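Local structure of dual function macrocyclase-peptidase POPB (Galerina marginata, 5N4B) at residues Ala606-Phe611 against Leu639-Asn644; Lys610-Thr615 against Tyr624-Ile629. The protein cleaves peptides after proline and macrocyclises the resulting intermediate in the biosynthesis of amanitin toxins. The protein carries 1 engineered substitution. One frame throughout, in Å; residues are numbered along the deposited sequence. Where two conformers were deposited one is given.

Interaction 1: Ala606-Phe611 against Leu639-Asn644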
ATOM      1  N   ALA A 606      16.400   7.152  -3.116  1.00 12.04           N
ATOM      2  CA  ALA A 606      17.602   7.105  -3.958  1.00 11.50           C
ATOM      3  C   ALA A 606      18.876   7.507  -3.240  1.00 12.55           C
ATOM      4  O   ALA A 606      19.974   7.085  -3.666  1.00 13.05           O
ATOM      5  CB  ALA A 606      17.437   7.975  -5.203  1.00 11.59           C
ATOM      6  N   ASP A 607      18.776   8.308  -2.182  1.00 12.93           N
ATOM      7  CA  ASP A 607      19.936   8.676  -1.367  1.00 12.88           C
ATOM      8  C   ASP A 607      19.904   7.725  -0.175  1.00 14.68           C
ATOM      9  O   ASP A 607      19.244   7.973   0.834  1.00 14.39           O
ATOM     10  CB  ASP A 607      19.895  10.136  -0.970  1.00 13.51           C
ATOM     11  CG  ASP A 607      21.103  10.531  -0.157  1.00 16.30           C
ATOM     12  OD1 ASP A 607      21.798   9.647   0.392  1.00 15.39           O
ATOM     13  OD2 ASP A 607      21.354  11.757  -0.035  1.00 17.64           O
ATOM     14  N   LEU A 608      20.586   6.588  -0.304  1.00 13.90           N
ATOM     15  CA  LEU A 608      20.575   5.594   0.765  1.00 14.38           C
ATOM     16  C   LEU A 608      21.581   5.912   1.874  1.00 13.05           C
ATOM     17  O   LEU A 608      21.647   5.165   2.860  1.00 15.06           O
ATOM     18  CB  LEU A 608      20.844   4.193   0.238  1.00 14.83           C
ATOM     19  CG  LEU A 608      19.746   3.435  -0.429  1.00 17.17           C
ATOM     20  CD1 LEU A 608      20.239   2.022  -0.731  1.00 15.39           C
ATOM     21  CD2 LEU A 608      18.499   3.344   0.430  1.00 14.35           C
ATOM     22  N   LEU A 609      22.350   6.998   1.747  1.00 13.85           N
ATOM     23  CA  LEU A 609      23.184   7.455   2.849  1.00 15.13           C
ATOM     24  C   LEU A 609      22.468   8.398   3.797  1.00 16.44           C
ATOM     25  O   LEU A 609      22.865   8.487   4.958  1.00 19.14           O
ATOM     26  CB  LEU A 609      24.481   8.112   2.361  1.00 14.72           C
ATOM     27  CG  LEU A 609      25.412   7.206   1.581  1.00 15.53           C
ATOM     28  CD1 LEU A 609      26.639   7.967   1.171  1.00 17.51           C
ATOM     29  CD2 LEU A 609      25.776   5.988   2.363  1.00 17.78           C
ATOM     30  N   LYS A 610      21.386   9.051   3.356  1.00 16.00           N
ATOM     31  CA  LYS A 610      20.701  10.047   4.184  1.00 14.41           C
ATOM     32  C   LYS A 610      19.213   9.754   4.389  1.00 16.49           C
ATOM     33  O   LYS A 610      18.525  10.567   5.009  1.00 17.15           O
ATOM     34  CB  LYS A 610      20.894  11.464   3.602  1.00 16.60           C
ATOM     35  CG  LYS A 610      22.354  11.971   3.539  1.00 19.85           C
ATOM     36  CD  LYS A 610      22.474  13.485   3.107  1.00 18.81           C
ATOM     37  CE  LYS A 610      21.903  14.430   4.144  1.00 30.69           C
ATOM     38  NZ  LYS A 610      22.157  15.891   3.811  1.00 39.80           N
ATOM     39  N   PHE A 611      18.702   8.616   3.935  1.00 15.34           N
ATOM     40  CA  PHE A 611      17.262   8.374   3.999  1.00 13.62           C
ATOM     41  C   PHE A 611      16.735   8.461   5.430  1.00 14.75           C
ATOM     42  O   PHE A 611      15.573   8.822   5.641  1.00 16.20           O
ATOM     43  CB  PHE A 611      16.916   6.988   3.415  1.00 14.61           C
ATOM     44  CG  PHE A 611      17.405   5.818   4.278  1.00 13.99           C
ATOM     45  CD1 PHE A 611      16.646   5.352   5.321  1.00 14.66           C
ATOM     46  CD2 PHE A 611      18.645   5.231   4.064  1.00 13.14           C
ATOM     47  CE1 PHE A 611      17.092   4.333   6.163  1.00 15.85           C
ATOM     48  CE2 PHE A 611      19.104   4.239   4.899  1.00 14.84           C
ATOM     49  CZ  PHE A 611      18.320   3.757   5.937  1.00 15.10           C
ATOM     50  N   LEU A 639      25.387   0.362  -3.115  1.00 14.18           N
ATOM     51  CA  LEU A 639      24.053   0.202  -3.655  1.00 15.52           C
ATOM     52  C   LEU A 639      23.320   1.526  -3.847  1.00 15.44           C
ATOM     53  O   LEU A 639      22.336   1.572  -4.592  1.00 17.45           O
ATOM     54  CB  LEU A 639      23.240  -0.676  -2.697  1.00 17.04           C
ATOM     55  CG  LEU A 639      21.963  -1.275  -3.219  1.00 21.67           C
ATOM     56  CD1 LEU A 639      22.309  -2.196  -4.394  1.00 32.68           C
ATOM     57  CD2 LEU A 639      21.340  -2.065  -2.067  1.00 26.02           C
ATOM     58  N   SER A 640      23.708   2.582  -3.160  1.00 13.60           N
ATOM     59  CA  SER A 640      22.915   3.820  -3.142  1.00 12.79           C
ATOM     60  C   SER A 640      22.885   4.449  -4.522  1.00 14.08           C
ATOM     61  O   SER A 640      23.953   4.822  -5.022  1.00 13.82           O
ATOM     62  CB  SER A 640      23.616   4.783  -2.233  1.00 15.59           C
ATOM     63  OG  SER A 640      22.894   5.985  -2.166  1.00 14.46           O
ATOM     64  N   PRO A 641      21.738   4.608  -5.168  1.00 11.58           N
ATOM     65  CA  PRO A 641      21.757   5.061  -6.572  1.00 12.18           C
ATOM     66  C   PRO A 641      22.395   6.418  -6.756  1.00 11.99           C
ATOM     67  O   PRO A 641      23.143   6.606  -7.718  1.00 13.89           O
ATOM     68  CB  PRO A 641      20.259   5.025  -6.964  1.00 12.47           C
ATOM     69  CG  PRO A 641      19.697   3.947  -6.069  1.00 13.40           C
ATOM     70  CD  PRO A 641      20.429   4.068  -4.771  1.00 11.42           C
ATOM     71  N   VAL A 642      22.153   7.361  -5.858  1.00 11.83           N
ATOM     72  CA  VAL A 642      22.711   8.708  -5.987  1.00 13.98           C
ATOM     73  C   VAL A 642      24.223   8.687  -5.952  1.00 13.70           C
ATOM     74  O   VAL A 642      24.844   9.623  -6.450  1.00 15.84           O
ATOM     75  CB  VAL A 642      22.147   9.562  -4.833  1.00 14.31           C
ATOM     76  CG1 VAL A 642      22.970  10.816  -4.567  1.00 20.53           C
ATOM     77  CG2 VAL A 642      20.679   9.957  -5.107  1.00 15.82           C
ATOM     78  N   HIS A 643      24.829   7.651  -5.383  1.00 13.36           N
ATOM     79  CA  HIS A 643      26.277   7.578  -5.210  1.00 14.06           C
ATOM     80  C   HIS A 643      26.983   6.647  -6.175  1.00 14.46           C
ATOM     81  O   HIS A 643      28.194   6.473  -6.035  1.00 18.00           O
ATOM     82  CB  HIS A 643      26.602   7.208  -3.771  1.00 15.15           C
ATOM     83  CG  HIS A 643      26.009   8.171  -2.810  1.00 14.38           C
ATOM     84  ND1 HIS A 643      24.808   7.956  -2.164  1.00 14.98           N
ATOM     85  CD2 HIS A 643      26.391   9.427  -2.484  1.00 15.93           C
ATOM     86  CE1 HIS A 643      24.492   9.026  -1.472  1.00 14.74           C
ATOM     87  NE2 HIS A 643      25.442   9.936  -1.642  1.00 15.81           N
ATOM     88  N   ASN A 644      26.278   6.073  -7.152  1.00 13.91           N
ATOM     89  CA  ASN A 644      26.865   5.092  -8.044  1.00 14.23           C
ATOM     90  C   ASN A 644      26.652   5.390  -9.517  1.00 15.07           C
ATOM     91  O   ASN A 644      26.828   4.503 -10.356  1.00 17.49           O
ATOM     92  CB  ASN A 644      26.404   3.704  -7.641  1.00 15.91           C
ATOM     93  CG  ASN A 644      27.083   3.266  -6.370  1.00 17.75           C
ATOM     94  OD1 ASN A 644      28.250   2.824  -6.384  1.00 18.02           O
ATOM     95  ND2 ASN A 644      26.426   3.472  -5.236  1.00 14.90           N
TER
HETATM   96  O   HOH W   1      24.054  12.129  -0.182  1.00 12.82           O

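Interaction 2: Lys610-Thr615 against Tyr624-Ile629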
ATOM      1  N   LYS A 610      21.386   9.051   3.356  1.00 16.00           N
ATOM      2  CA  LYS A 610      20.701  10.047   4.184  1.00 14.41           C
ATOM      3  C   LYS A 610      19.213   9.754   4.389  1.00 16.49           C
ATOM      4  O   LYS A 610      18.525  10.567   5.009  1.00 17.15           O
ATOM      5  CB  LYS A 610      20.894  11.464   3.602  1.00 16.60           C
ATOM      6  CG  LYS A 610      22.354  11.971   3.539  1.00 19.85           C
ATOM      7  CD  LYS A 610      22.474  13.485   3.107  1.00 18.81           C
ATOM      8  CE  LYS A 610      21.903  14.430   4.144  1.00 30.69           C
ATOM      9  NZ  LYS A 610      22.157  15.891   3.811  1.00 39.80           N
ATOM     10  N   PHE A 611      18.702   8.616   3.935  1.00 15.34           N
ATOM     11  CA  PHE A 611      17.262   8.374   3.999  1.00 13.62           C
ATOM     12  C   PHE A 611      16.735   8.461   5.430  1.00 14.75           C
ATOM     13  O   PHE A 611      15.573   8.822   5.641  1.00 16.20           O
ATOM     14  CB  PHE A 611      16.916   6.988   3.415  1.00 14.61           C
ATOM     15  CG  PHE A 611      17.405   5.818   4.278  1.00 13.99           C
ATOM     16  CD1 PHE A 611      16.646   5.352   5.321  1.00 14.66           C
ATOM     17  CD2 PHE A 611      18.645   5.231   4.064  1.00 13.14           C
ATOM     18  CE1 PHE A 611      17.092   4.333   6.163  1.00 15.85           C
ATOM     19  CE2 PHE A 611      19.104   4.239   4.899  1.00 14.84           C
ATOM     20  CZ  PHE A 611      18.320   3.757   5.937  1.00 15.10           C
ATOM     21  N   HIS A 612      17.555   8.098   6.417  1.00 15.52           N
ATOM     22  CA  HIS A 612      17.117   8.041   7.801  1.00 16.45           C
ATOM     23  C   HIS A 612      17.069   9.400   8.469  1.00 18.91           C
ATOM     24  O   HIS A 612      16.643   9.468   9.629  1.00 21.67           O
ATOM     25  CB  HIS A 612      17.989   7.076   8.590  1.00 17.37           C
ATOM     26  CG  HIS A 612      19.419   7.462   8.642  1.00 18.45           C
ATOM     27  ND1 HIS A 612      20.142   7.792   7.518  1.00 18.30           N
ATOM     28  CD2 HIS A 612      20.286   7.521   9.682  1.00 24.80           C
ATOM     29  CE1 HIS A 612      21.381   8.100   7.865  1.00 18.81           C
ATOM     30  NE2 HIS A 612      21.497   7.929   9.172  1.00 23.61           N
ATOM     31  N   LYS A 613      17.461  10.452   7.772  1.00 17.63           N
ATOM     32  CA  LYS A 613      17.484  11.819   8.298  1.00 18.02           C
ATOM     33  C   LYS A 613      16.233  12.615   7.954  1.00 19.29           C
ATOM     34  O   LYS A 613      16.131  13.785   8.341  1.00 23.16           O
ATOM     35  CB  LYS A 613      18.700  12.555   7.762  1.00 19.32           C
ATOM     36  CG  LYS A 613      20.080  11.956   8.061  1.00 28.45           C
ATOM     37  CD  LYS A 613      20.288  11.740   9.500  1.00 33.79           C
ATOM     38  CE  LYS A 613      21.763  11.614   9.848  1.00 44.59           C
ATOM     39  NZ  LYS A 613      21.901  11.852  11.308  1.00 51.85           N
ATOM     40  N   PHE A 614      15.265  12.034   7.244  1.00 18.26           N
ATOM     41  CA  PHE A 614      14.095  12.762   6.745  1.00 19.02           C
ATOM     42  C   PHE A 614      12.838  12.005   7.132  1.00 18.55           C
ATOM     43  O   PHE A 614      12.772  10.774   6.982  1.00 19.32           O
ATOM     44  CB  PHE A 614      14.171  12.910   5.214  1.00 16.08           C
ATOM     45  CG  PHE A 614      15.312  13.726   4.786  1.00 18.99           C
ATOM     46  CD1 PHE A 614      15.183  15.085   4.667  1.00 21.24           C
ATOM     47  CD2 PHE A 614      16.523  13.143   4.520  1.00 19.15           C
ATOM     48  CE1 PHE A 614      16.268  15.868   4.319  1.00 25.74           C
ATOM     49  CE2 PHE A 614      17.614  13.892   4.168  1.00 23.58           C
ATOM     50  CZ  PHE A 614      17.481  15.265   4.052  1.00 24.89           C
ATOM     51  N   THR A 615      11.809  12.766   7.543  1.00 17.64           N
ATOM     52  CA  THR A 615      10.501  12.300   7.991  1.00 18.53           C
ATOM     53  C   THR A 615      10.605  10.954   8.719  1.00 19.92           C
ATOM     54  O   THR A 615      11.275  10.883   9.758  1.00 22.49           O
ATOM     55  CB  THR A 615       9.468  12.313   6.865  1.00 17.34           C
ATOM     56  OG1 THR A 615       9.879  11.434   5.817  1.00 17.60           O
ATOM     57  CG2 THR A 615       9.297  13.710   6.265  1.00 20.24           C
ATOM     58  N   TYR A 624      17.217  -1.358   5.089  1.00 12.89           N
ATOM     59  CA  TYR A 624      18.395  -0.955   4.320  1.00 14.20           C
ATOM     60  C   TYR A 624      19.702  -1.028   5.102  1.00 13.64           C
ATOM     61  O   TYR A 624      20.768  -1.006   4.469  1.00 15.37           O
ATOM     62  CB  TYR A 624      18.207   0.482   3.820  1.00 16.17           C
ATOM     63  CG  TYR A 624      16.969   0.741   2.996  1.00 12.85           C
ATOM     64  CD1 TYR A 624      16.602  -0.128   2.017  1.00 14.11           C
ATOM     65  CD2 TYR A 624      16.201   1.870   3.198  1.00 14.26           C
ATOM     66  CE1 TYR A 624      15.466   0.085   1.254  1.00 11.97           C
ATOM     67  CE2 TYR A 624      15.070   2.105   2.450  1.00 14.14           C
ATOM     68  CZ  TYR A 624      14.713   1.197   1.474  1.00 13.38           C
ATOM     69  OH  TYR A 624      13.574   1.515   0.796  1.00 14.79           O
ATOM     70  N   GLY A 625      19.657  -1.076   6.431  1.00 15.13           N
ATOM     71  CA  GLY A 625      20.842  -0.847   7.233  1.00 16.76           C
ATOM     72  C   GLY A 625      20.950   0.605   7.681  1.00 17.22           C
ATOM     73  O   GLY A 625      20.204   1.493   7.259  1.00 16.48           O
ATOM     74  N   ASN A 626      21.944   0.851   8.532  1.00 17.47           N
ATOM     75  CA  ASN A 626      22.164   2.161   9.122  1.00 18.62           C
ATOM     76  C   ASN A 626      23.446   2.760   8.544  1.00 18.49           C
ATOM     77  O   ASN A 626      24.544   2.257   8.830  1.00 20.48           O
ATOM     78  CB  ASN A 626      22.272   2.041  10.639  1.00 20.99           C
ATOM     79  CG  ASN A 626      22.302   3.381  11.325  1.00 23.07           C
ATOM     80  OD1 ASN A 626      22.677   4.415  10.730  1.00 22.16           O
ATOM     81  ND2 ASN A 626      21.924   3.381  12.601  1.00 25.50           N
ATOM     82  N   PRO A 627      23.361   3.807   7.726  1.00 17.60           N
ATOM     83  CA  PRO A 627      24.571   4.409   7.141  1.00 19.34           C
ATOM     84  C   PRO A 627      25.573   4.897   8.150  1.00 21.23           C
ATOM     85  O   PRO A 627      26.736   5.043   7.770  1.00 22.28           O
ATOM     86  CB  PRO A 627      24.032   5.593   6.327  1.00 18.80           C
ATOM     87  CG  PRO A 627      22.564   5.264   6.027  1.00 18.41           C
ATOM     88  CD  PRO A 627      22.121   4.481   7.268  1.00 19.36           C
ATOM     89  N   SER A 628      25.170   5.144   9.398  1.00 20.32           N
ATOM     90  CA  SER A 628      26.116   5.611  10.415  0.61 25.89           C
ATOM     91  C   SER A 628      26.867   4.480  11.109  1.00 28.39           C
ATOM     92  O   SER A 628      27.735   4.749  11.957  1.00 29.76           O
ATOM     93  CB  SER A 628      25.397   6.439  11.478  0.61 24.84           C
ATOM     94  OG  SER A 628      24.629   5.603  12.316  0.61 26.15           O
ATOM     95  N   ILE A 629      26.572   3.229  10.797  1.00 25.22           N
ATOM     96  CA  ILE A 629      27.290   2.090  11.362  1.00 24.49           C
ATOM     97  C   ILE A 629      28.322   1.647  10.330  1.00 27.26           C
ATOM     98  O   ILE A 629      27.936   1.268   9.213  1.00 23.04           O
ATOM     99  CB  ILE A 629      26.334   0.949  11.723  1.00 23.57           C
ATOM    100  CG1 ILE A 629      25.362   1.456  12.791  1.00 26.54           C
ATOM    101  CG2 ILE A 629      27.087  -0.275  12.194  1.00 26.13           C
ATOM    102  CD1 ILE A 629      24.349   0.472  13.285  1.00 27.29           C
TER

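Interaction 1: Ala606-Phe611 against Leu639-Asn644
Two hydrogen bonds join the loops. The N-H of Val-642 points almost straight at Ala-606 O, 3.1 Å from the nitrogen, arriving above the carbonyl plane. Ser-640, its OG anti to the backbone N, takes the amide hydrogen of Leu-608 over 3.0 Å between Leu-608 N and Ser-640 OG. Ser-640 OG also hydrogen-bonds His-643 ND1 at 2.7 Å, tying the imidazole to its own loop and fixing its rotation.

Three groups frame that ring. Leu-609 CD1 sits over its centre in a CH-pi contact, 3.6 Å from the His-643 centroid; Val-642 CG1 lies across the opposite face, offset toward the rim; and Asp-607 OD1 meets His-643 CE1 at the edge. A water links His-643 NE2 with Asp-607 OD2, which also forms a salt bridge with Lys-672, so that the lysine probably balances the carboxylate.

Among the apolar contacts, Ala-606 CB packs on Val-642 CG2 at 3.8 Å, and Leu-608 CD1 approaches Leu-639 CD2.

This buried junction joins the loop after strand 598-602 of the alpha/beta-hydrolase domain to the one before strand 653-659. Helices 579-590 and 668-680 both contact Ala-606 and Pro-641, while helix 630-636 packs on Leu-608 and Leu-609.

Interaction 2: Lys610-Thr615 against Tyr624-Ile629
The Phe-611 ring receives the edge of Tyr-624 on one face, with Tyr-624 CD2 above its centre; the planes are 80° apart and the centroids 5.2 Å, a T-shaped pair. At the edge of the same phenyl ring, in its plane, Gly-625 O comes to 3.2 Å from Phe-611 CZ. This carbonyl oxygen is buried here without a hydrogen-bonding partner, and the weakly positive C-H edge of Phe-611 is what faces it. His-612 is sandwiched: Lys-613 CD lies over the centre of one face, and Pro-627 CD over the opposite one, offset toward the rim, in a CH-pi contact 3.9 Å from the His-612 centroid.

Both aromatic side chains of the short 3-10 segment 611-613 leave the backbone toward 624-629 and hold CG in the crowded position between backbone N and carbonyl carbon (chi1 69° for Phe-611, 62° for His-612), which places both rings where Pro-627 meets them. Pro-627 serves both, its CG lying 3.6 Å from His-612 CE1 and 3.8 Å from Phe-611 CE2.

The proline belongs to a type I turn from Asn-626 to Ile-629, whose start also carries an Asx turn: Asn-626 OD1 accepts from Ser-628 N at 2.9 Å and also from Ser-628 OG.

Tyr-624 ends helix 621-624, and its OH bonds Asn-579, beside the catalytic position occupied by the engineered Ala-578. Ile-629 occupies the N-cap position of helix 630-636. The contact thus lies between the 3-10 turn and the link joining these two helices, with helix 668-680 touching Phe-611 through His-669.

In the fold
Leaving strand 598-602, the chain enters the loop from which both contacts start, their first segments sharing Lys-610 and Phe-611. Interaction 2 closes the shorter loop, returning at 624-629 after helix 621-624. The chain then runs through helix 630-636 to 639-644, where interaction 1 closes the longer one before strand 653-659. The span 610-629 falls inside 606-644, so the shorter closure lies wholly within the longer one. Their centres are about 10 Å apart and they touch directly: Pro-627 CG lies 3.3 Å from Leu-608 O, and Leu-608 CD2 packs on Tyr-624 CD2. Together they fasten the excursion between two neighbouring parallel strands of the hydrolase sheet.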